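Local atomic coordinates of RTX-adhesin (Marinomonas primoryensis, PDB entry 5IRB), a protein that binds its Antarctic bacterium to diatoms and ice as a 1.5-MDa calcium-binding adhesin, of which this fragment is a part probably concerned with retention on the cell surface. Residues K107-A112 and D192-Y198; M152-G156 and A179-S183; V237-A243 and G271-V277. One frame throughout, in Å; residues are numbered along the deposited sequence. Where two conformers were deposited one is given.

Contact 1 (K107-A112 and D192-Y198); sequences KTSSRA and DSAGNPY
Residues 107-112 run extended apart from a kink at Thr108 (phi/psi -105/-8), beside 192-198 and in the same direction; the CA atoms are nearest for Ser109 with Asn196 (5.8 Å) and Ser110 with Tyr198 (6.3 Å). Asp192 opens a type I turn that ends at Gly195, with Gly195 N to Asp192 O at 2.9 Å and Asp192 N to Asn196 O at 2.8 Å. Its carboxylate (chi1 p) faces both ways: Asp192 OD1 takes Asn196 N at 2.7 Å, and Asp192 OD2 takes Ser110 OG at 2.6 Å. Ala194 CB sits 4.0 Å from Lys107 O. Gly195, at phi/psi 95/4, gives the hairpin its G1 bulge. The hairpin belongs to the second of three tandem immunoglobulin-like sandwiches, whereas 107-112 is the linker arriving from the first, whose Asn22 and Ala23 also bond the turn: this is an interdomain joint. Asn196 (chi1 m) sends ND2 to Lys107 O at 2.7 Å and to Asp192 OD2 at 3.1 Å. Pro197 O receives a water that accepts from Ser110 N. Tyr198 (chi1 p) lies obliquely against Ala112, CD1 to Ala112 CB 3.5 Å, and its hydroxyl bonds Asp148.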
loop_
_atom_site.group_PDB
_atom_site.type_symbol
_atom_site.label_atom_id
_atom_site.label_comp_id
_atom_site.label_asym_id
_atom_site.label_seq_id
_atom_site.Cartn_x
_atom_site.Cartn_y
_atom_site.Cartn_z
ATOM N N LYS A 107 -9.833 25.020 5.500
ATOM C CA LYS A 107 -9.467 23.670 5.065
ATOM C C LYS A 107 -8.002 23.668 4.683
ATOM O O LYS A 107 -7.658 23.903 3.530
ATOM C CB LYS A 107 -10.329 23.236 3.877
ATOM C CG LYS A 107 -10.169 21.770 3.440
ATOM C CD LYS A 107 -10.561 20.767 4.507
ATOM C CE LYS A 107 -10.368 19.330 3.991
ATOM N NZ LYS A 107 -11.165 19.098 2.741
ATOM N N THR A 108 -7.136 23.427 5.659
ATOM C CA THR A 108 -5.717 23.570 5.422
ATOM C C THR A 108 -4.971 22.242 5.284
ATOM O O THR A 108 -3.793 22.238 4.936
ATOM C CB THR A 108 -5.075 24.344 6.566
ATOM O OG1 THR A 108 -5.410 23.683 7.791
ATOM C CG2 THR A 108 -5.598 25.792 6.613
ATOM N N SER A 109 -5.648 21.129 5.549
ATOM C CA SER A 109 -5.110 19.825 5.181
ATOM C C SER A 109 -6.195 18.775 4.983
ATOM O O SER A 109 -7.373 19.017 5.241
ATOM C CB SER A 109 -4.107 19.334 6.230
ATOM O OG SER A 109 -4.727 19.202 7.493
ATOM N N SER A 110 -5.775 17.606 4.502
ATOM C CA SER A 110 -6.674 16.489 4.258
ATOM C C SER A 110 -5.915 15.224 4.627
ATOM O O SER A 110 -4.696 15.256 4.789
ATOM C CB SER A 110 -7.163 16.440 2.811
ATOM O OG SER A 110 -8.200 17.390 2.601
ATOM N N ARG A 111 -6.632 14.126 4.805
ATOM C CA ARG A 111 -5.982 12.890 5.239
ATOM C C ARG A 111 -6.160 11.831 4.181
ATOM O O ARG A 111 -7.252 11.648 3.636
ATOM C CB ARG A 111 -6.553 12.391 6.559
ATOM C CG ARG A 111 -6.362 13.359 7.721
ATOM C CD ARG A 111 -7.355 13.056 8.846
ATOM N NE ARG A 111 -6.931 11.821 9.493
ATOM C CZ ARG A 111 -7.740 10.895 10.005
ATOM N NH1 ARG A 111 -9.065 11.055 9.988
ATOM N NH2 ARG A 111 -7.205 9.811 10.558
ATOM N N ALA A 112 -5.071 11.125 3.905
ATOM C CA ALA A 112 -5.071 10.058 2.914
ATOM C C ALA A 112 -4.489 8.802 3.548
ATOM O O ALA A 112 -3.480 8.864 4.256
ATOM C CB ALA A 112 -4.265 10.449 1.706
ATOM N N ASP A 192 -6.156 17.902 -2.404
ATOM C CA ASP A 192 -7.565 17.937 -2.057
ATOM C C ASP A 192 -8.292 19.049 -2.830
ATOM O O ASP A 192 -7.658 19.779 -3.589
ATOM C CB ASP A 192 -7.738 18.043 -0.527
ATOM C CG ASP A 192 -7.365 19.414 0.062
ATOM O OD1 ASP A 192 -7.183 20.431 -0.669
ATOM O OD2 ASP A 192 -7.246 19.447 1.317
ATOM N N SER A 193 -9.605 19.171 -2.659
ATOM C CA SER A 193 -10.369 20.148 -3.450
ATOM C C SER A 193 -10.007 21.603 -3.150
ATOM O O SER A 193 -10.323 22.500 -3.940
ATOM C CB SER A 193 -11.876 19.982 -3.230
ATOM O OG SER A 193 -12.218 20.245 -1.878
ATOM N N ALA A 194 -9.375 21.846 -2.007
ATOM C CA ALA A 194 -8.920 23.200 -1.682
ATOM C C ALA A 194 -7.499 23.440 -2.159
ATOM O O ALA A 194 -6.957 24.514 -1.948
ATOM C CB ALA A 194 -9.022 23.454 -0.190
ATOM N N GLY A 195 -6.880 22.442 -2.778
ATOM C CA GLY A 195 -5.530 22.610 -3.289
ATOM C C GLY A 195 -4.414 22.150 -2.350
ATOM O O GLY A 195 -3.228 22.296 -2.668
ATOM N N ASN A 196 -4.759 21.567 -1.205
ATOM C CA ASN A 196 -3.704 21.174 -0.299
ATOM C C ASN A 196 -3.132 19.855 -0.767
ATOM O O ASN A 196 -3.883 18.905 -1.046
ATOM C CB ASN A 196 -4.219 21.025 1.129
ATOM C CG ASN A 196 -4.855 22.291 1.650
ATOM O OD1 ASN A 196 -4.244 23.372 1.635
ATOM N ND2 ASN A 196 -6.093 22.171 2.113
ATOM N N PRO A 197 -1.801 19.772 -0.842
ATOM C CA PRO A 197 -1.261 18.453 -1.181
ATOM C C PRO A 197 -1.422 17.547 0.012
ATOM O O PRO A 197 -1.470 18.025 1.143
ATOM C CB PRO A 197 0.205 18.732 -1.489
ATOM C CG PRO A 197 0.511 20.014 -0.789
ATOM C CD PRO A 197 -0.760 20.808 -0.755
ATOM N N TYR A 198 -1.522 16.248 -0.230
ATOM C CA TYR A 198 -1.533 15.291 0.858
ATOM C C TYR A 198 -0.734 14.075 0.456
ATOM O O TYR A 198 -0.441 13.858 -0.725
ATOM C CB TYR A 198 -2.956 14.896 1.230
ATOM C CG TYR A 198 -3.786 14.355 0.078
ATOM C CD1 TYR A 198 -3.511 13.102 -0.509
ATOM C CD2 TYR A 198 -4.852 15.094 -0.421
ATOM C CE1 TYR A 198 -4.292 12.622 -1.571
ATOM C CE2 TYR A 198 -5.627 14.628 -1.463
ATOM C CZ TYR A 198 -5.357 13.398 -2.038
ATOM O OH TYR A 198 -6.162 12.979 -3.086
HETATM O O HOH W 1 -3.092 17.756 3.642
#

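Contact 2 (M152-G156 and A179-S183); sequences MTING and AQDNS. With CA (calcium ion), chain J.
Only one direct hydrogen bond joins the segments: Asn155 N gives to Asp181 OD2 at 2.8 Å (angle 175°), their CA atoms 5.2 Å apart. Asp181 (chi1 t, chi2 -5°) turns OD2 to Asn155 N and OD1 to the calcium. Water 2 reinforces this bond, accepting from Gly156 N (2.7 Å) and donating to Asp181 OD2 (3.2 Å); another bridges Asn155 ND2 and Gln180 OE1, 3.3 and 3.0 Å away. Asn155 ND2 also bonds Asp177 OD1, and Gln180 NE2 bonds Ser176 O. Asn155 (56/40) and Gly156 (83/-4) form the type I' turn of the hairpin from strand 149-154 to 157-162, while 179-183 leaves the short helix 175-180 for strand 183-191 of the same sheet in this immunoglobulin-like sandwich. Apolar contact is slight, Ile154 CG2 to Asp181 CB at 4.0 Å. Calcium sits 2.3 Å from Asp181 OD1 and 2.3 Å from Ser183 O, with four waters at 2.3-2.5 Å completing six oxygen ligands. One of them, water 4, donates to Asp181 OD2 at 2.7 Å.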
loop_
_atom_site.group_PDB
_atom_site.type_symbol
_atom_site.label_atom_id
_atom_site.label_comp_id
_atom_site.label_asym_id
_atom_site.label_seq_id
_atom_site.Cartn_x
_atom_site.Cartn_y
_atom_site.Cartn_z
ATOM N N MET A 152 6.304 3.258 -5.045
ATOM C CA MET A 152 7.044 2.394 -4.137
ATOM C C MET A 152 8.397 2.157 -4.762
ATOM O O MET A 152 8.506 2.116 -5.988
ATOM C CB MET A 152 6.305 1.088 -3.910
ATOM C CG MET A 152 6.107 0.289 -5.184
ATOM S SD MET A 152 4.757 -0.871 -5.011
ATOM C CE MET A 152 3.399 0.241 -5.398
ATOM N N THR A 153 9.431 2.041 -3.937
ATOM C CA THR A 153 10.756 1.728 -4.439
ATOM C C THR A 153 11.211 0.395 -3.837
ATOM O O THR A 153 11.371 0.264 -2.619
ATOM C CB THR A 153 11.763 2.828 -4.105
ATOM O OG1 THR A 153 11.284 4.069 -4.620
ATOM C CG2 THR A 153 13.102 2.526 -4.743
ATOM N N ILE A 154 11.407 -0.587 -4.707
ATOM C CA ILE A 154 11.607 -1.970 -4.282
ATOM C C ILE A 154 12.921 -2.461 -4.858
ATOM O O ILE A 154 13.076 -2.543 -6.080
ATOM C CB ILE A 154 10.442 -2.885 -4.725
ATOM C CG1 ILE A 154 9.119 -2.342 -4.189
ATOM C CG2 ILE A 154 10.659 -4.334 -4.223
ATOM C CD1 ILE A 154 7.891 -3.052 -4.711
ATOM N N ASN A 155 13.870 -2.742 -3.970
ATOM C CA ASN A 155 15.229 -3.104 -4.360
ATOM C C ASN A 155 15.849 -2.037 -5.247
ATOM O O ASN A 155 16.547 -2.337 -6.213
ATOM C CB ASN A 155 15.225 -4.450 -5.081
ATOM C CG ASN A 155 16.605 -5.061 -5.187
ATOM O OD1 ASN A 155 17.436 -4.875 -4.303
ATOM N ND2 ASN A 155 16.856 -5.793 -6.271
ATOM N N GLY A 156 15.587 -0.776 -4.918
ATOM C CA GLY A 156 16.137 0.327 -5.691
ATOM C C GLY A 156 15.358 0.690 -6.936
ATOM O O GLY A 156 15.668 1.677 -7.596
ATOM N N ALA A 179 12.280 -10.550 -4.043
ATOM C CA ALA A 179 13.158 -11.530 -3.390
ATOM C C ALA A 179 14.268 -10.860 -2.578
ATOM O O ALA A 179 14.784 -11.448 -1.619
ATOM C CB ALA A 179 13.764 -12.489 -4.419
ATOM N N GLN A 180 14.643 -9.643 -2.971
ATOM C CA GLN A 180 15.772 -8.962 -2.351
ATOM C C GLN A 180 15.401 -7.835 -1.407
ATOM O O GLN A 180 16.270 -7.276 -0.753
ATOM C CB GLN A 180 16.700 -8.443 -3.433
ATOM C CG GLN A 180 17.491 -9.546 -4.080
ATOM C CD GLN A 180 18.129 -9.127 -5.381
ATOM O OE1 GLN A 180 19.173 -8.472 -5.391
ATOM N NE2 GLN A 180 17.505 -9.505 -6.494
ATOM N N ASP A 181 14.122 -7.487 -1.341
ATOM C CA ASP A 181 13.686 -6.350 -0.549
ATOM C C ASP A 181 12.375 -6.751 0.111
ATOM O O ASP A 181 11.313 -6.629 -0.505
ATOM C CB ASP A 181 13.485 -5.107 -1.443
ATOM C CG ASP A 181 13.272 -3.824 -0.655
ATOM O OD1 ASP A 181 13.189 -3.878 0.588
ATOM O OD2 ASP A 181 13.150 -2.749 -1.287
ATOM N N ASN A 182 12.425 -7.222 1.353
ATOM C CA ASN A 182 11.221 -7.788 1.960
ATOM C C ASN A 182 10.404 -6.804 2.787
ATOM O O ASN A 182 9.352 -7.156 3.324
ATOM C CB ASN A 182 11.569 -9.017 2.804
ATOM C CG ASN A 182 12.485 -8.705 3.974
ATOM O OD1 ASN A 182 12.720 -7.549 4.321
ATOM N ND2 ASN A 182 13.017 -9.759 4.590
ATOM N N SER A 183 10.869 -5.560 2.846
ATOM C CA SER A 183 10.134 -4.506 3.521
ATOM C C SER A 183 10.319 -3.170 2.792
ATOM O O SER A 183 11.433 -2.671 2.648
ATOM C CB SER A 183 10.573 -4.385 4.976
ATOM O OG SER A 183 9.786 -3.401 5.626
HETATM CA CA CA J . 13.723 -2.465 2.299
HETATM O O HOH W 2 14.141 -0.126 -2.758
HETATM O O HOH W 3 19.787 -6.501 -7.575
HETATM O O HOH W 4 12.814 -0.838 0.601
HETATM O O HOH W 5 13.571 -4.396 3.678
HETATM O O HOH W 6 15.615 -2.173 1.058
HETATM O O HOH W 7 13.424 -0.918 4.107
#

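Contact 3 (V237-A243 and G271-V277); sequences VAVSGTA and GEWSVDV
Two extended strands, 237-243 and 272-277, run antiparallel, their axes 4.5 Å apart at closest and 158° between their directions. Val237-Val277, Val239-Val275 and Gly241-Trp273 are the hydrogen-bonded pairs, each with two N-H...O bonds, from Val237 N to Val277 O at 2.7 Å up to Trp273 N to Gly241 O at 3.1 Å. Ala238-Asp276, Ser240-Ser274 and Thr242-Glu272 are the non-hydrogen-bonded pairs; beyond them Ala243 N reaches Gly271 O at 3.0 Å, where Gly271 takes a positive phi of 77°. One face carries Ala238, Ser240, Thr242, Glu272, Ser274 and Asp276. The other holds the valines and Trp273, with Val239 CG2 3.6 Å from Val277 CG2. Trp273 (chi1 54°, chi2 -96°) folds its indole across the neighbouring strand: Gly241 CA stands over the five-membered ring, 3.9 Å from its centroid in a CH-pi contact, and Trp273 NE1 gives Thr242 O a weak bond of 3.1 Å. Val254 and Leu256 of the opposing sheet pack on the ring. The polar face to solvent and the apolar face to the core fit one sheet of a sandwich, and a CB on Gly241 would lie 2.5 Å from Trp273 CZ2, so the indole's place depends on that bare backbone.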
loop_
_atom_site.group_PDB
_atom_site.type_symbol
_atom_site.label_atom_id
_atom_site.label_comp_id
_atom_site.label_asym_id
_atom_site.label_seq_id
_atom_site.Cartn_x
_atom_site.Cartn_y
_atom_site.Cartn_z
ATOM N N VAL A 237 9.667 -58.801 -5.020
ATOM C CA VAL A 237 10.484 -58.456 -3.864
ATOM C C VAL A 237 10.071 -57.105 -3.279
ATOM O O VAL A 237 9.936 -56.120 -4.009
ATOM C CB VAL A 237 11.981 -58.425 -4.218
ATOM C CG1 VAL A 237 12.778 -57.777 -3.103
ATOM C CG2 VAL A 237 12.488 -59.828 -4.471
ATOM N N ALA A 238 9.884 -57.064 -1.961
ATOM C CA ALA A 238 9.561 -55.818 -1.266
ATOM C C ALA A 238 10.827 -55.008 -1.006
ATOM O O ALA A 238 11.660 -55.391 -0.176
ATOM C CB ALA A 238 8.838 -56.112 0.047
ATOM N N VAL A 239 10.983 -53.904 -1.731
ATOM C CA VAL A 239 12.091 -53.000 -1.495
ATOM C C VAL A 239 11.657 -51.886 -0.536
ATOM O O VAL A 239 10.636 -51.236 -0.755
ATOM C CB VAL A 239 12.597 -52.404 -2.817
ATOM C CG1 VAL A 239 13.727 -51.416 -2.565
ATOM C CG2 VAL A 239 13.034 -53.541 -3.776
ATOM N N SER A 240 12.442 -51.673 0.517
ATOM C CA SER A 240 12.079 -50.743 1.576
ATOM C C SER A 240 13.276 -49.901 2.014
ATOM O O SER A 240 14.429 -50.219 1.680
ATOM C CB SER A 240 11.493 -51.493 2.782
ATOM O OG SER A 240 12.481 -52.279 3.420
ATOM N N GLY A 241 12.985 -48.811 2.736
ATOM C CA GLY A 241 14.004 -47.910 3.236
ATOM C C GLY A 241 13.409 -46.856 4.159
ATOM O O GLY A 241 12.300 -47.029 4.665
ATOM N N THR A 242 14.187 -45.813 4.438
ATOM C CA THR A 242 13.756 -44.689 5.267
ATOM C C THR A 242 13.821 -43.369 4.480
ATOM O O THR A 242 14.412 -43.296 3.389
ATOM C CB THR A 242 14.594 -44.577 6.561
ATOM O OG1 THR A 242 15.924 -44.167 6.246
ATOM C CG2 THR A 242 14.659 -45.925 7.296
ATOM N N ALA A 243 13.168 -42.346 5.027
ATOM C CA ALA A 243 13.074 -41.020 4.406
ATOM C C ALA A 243 12.602 -40.107 5.530
ATOM O O ALA A 243 11.451 -40.182 5.915
ATOM C CB ALA A 243 12.107 -41.006 3.247
ATOM N N GLY A 271 8.300 -42.674 8.947
ATOM C CA GLY A 271 9.400 -42.331 8.064
ATOM C C GLY A 271 9.987 -43.510 7.274
ATOM O O GLY A 271 11.143 -43.476 6.868
ATOM N N GLU A 272 9.173 -44.536 7.035
ATOM C CA GLU A 272 9.609 -45.678 6.217
ATOM C C GLU A 272 8.800 -45.757 4.923
ATOM O O GLU A 272 7.764 -45.085 4.755
ATOM C CB GLU A 272 9.489 -46.995 6.999
ATOM C CG GLU A 272 10.405 -47.085 8.217
ATOM C CD GLU A 272 10.218 -48.373 9.015
ATOM O OE1 GLU A 272 10.628 -49.444 8.533
ATOM O OE2 GLU A 272 9.654 -48.311 10.129
ATOM N N TRP A 273 9.290 -46.560 3.993
ATOM C CA TRP A 273 8.568 -46.793 2.760
ATOM C C TRP A 273 8.880 -48.201 2.290
ATOM O O TRP A 273 9.957 -48.731 2.581
ATOM C CB TRP A 273 8.936 -45.746 1.708
ATOM C CG TRP A 273 10.410 -45.651 1.466
ATOM C CD1 TRP A 273 11.276 -44.755 2.031
ATOM C CD2 TRP A 273 11.185 -46.446 0.577
ATOM N NE1 TRP A 273 12.552 -44.970 1.575
ATOM C CE2 TRP A 273 12.527 -46.013 0.659
ATOM C CE3 TRP A 273 10.894 -47.514 -0.290
ATOM C CZ2 TRP A 273 13.573 -46.589 -0.057
ATOM C CZ3 TRP A 273 11.937 -48.095 -1.017
ATOM C CH2 TRP A 273 13.254 -47.615 -0.905
ATOM N N SER A 274 7.933 -48.817 1.594
ATOM C CA SER A 274 8.166 -50.123 0.964
ATOM C C SER A 274 7.382 -50.166 -0.345
ATOM O O SER A 274 6.305 -49.558 -0.460
ATOM C CB SER A 274 7.769 -51.282 1.888
ATOM O OG SER A 274 8.068 -52.532 1.282
ATOM N N VAL A 275 7.935 -50.844 -1.345
ATOM C CA VAL A 275 7.230 -51.014 -2.606
ATOM C C VAL A 275 7.561 -52.367 -3.216
ATOM O O VAL A 275 8.687 -52.864 -3.086
ATOM C CB VAL A 275 7.557 -49.857 -3.589
ATOM C CG1 VAL A 275 9.046 -49.776 -3.881
ATOM C CG2 VAL A 275 6.742 -49.971 -4.866
ATOM N N ASP A 276 6.573 -52.981 -3.860
ATOM C CA ASP A 276 6.786 -54.291 -4.466
ATOM C C ASP A 276 7.412 -54.175 -5.854
ATOM O O ASP A 276 6.906 -53.482 -6.735
ATOM C CB ASP A 276 5.466 -55.069 -4.521
ATOM C CG ASP A 276 5.076 -55.665 -3.161
ATOM O OD1 ASP A 276 5.912 -55.675 -2.224
ATOM O OD2 ASP A 276 3.917 -56.103 -3.019
ATOM N N VAL A 277 8.528 -54.866 -6.032
ATOM C CA VAL A 277 9.292 -54.802 -7.267
ATOM C C VAL A 277 9.400 -56.189 -7.905
ATOM O O VAL A 277 9.609 -57.168 -7.205
ATOM C CB VAL A 277 10.693 -54.243 -6.988
ATOM C CG1 VAL A 277 11.507 -54.165 -8.271
ATOM C CG2 VAL A 277 10.578 -52.865 -6.332
HETATM O O HOH W 8 12.119 -49.566 6.488
#

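Overall arrangement
Contact 2 lies within the second sandwich; contact 1 sits where the first domain's linker meets that sandwich. Both reach the same sheet, with centres about 30 Å apart; contact 2 is nested in the loop that contact 1 closes. Contact 3 follows in the third sandwich, about 46 Å centre to centre from contact 2 and about 71 Å from contact 1. It builds a sheet and faces the hydrophobic core on one side, so backbone bonds and apolar contacts dominate. The other two lie at loops and turns, where side-chain carboxylates, amides and water do the joining. They differ in place: contact 1 ties one domain to the next, whereas contact 2 shares an aspartate with a metal site.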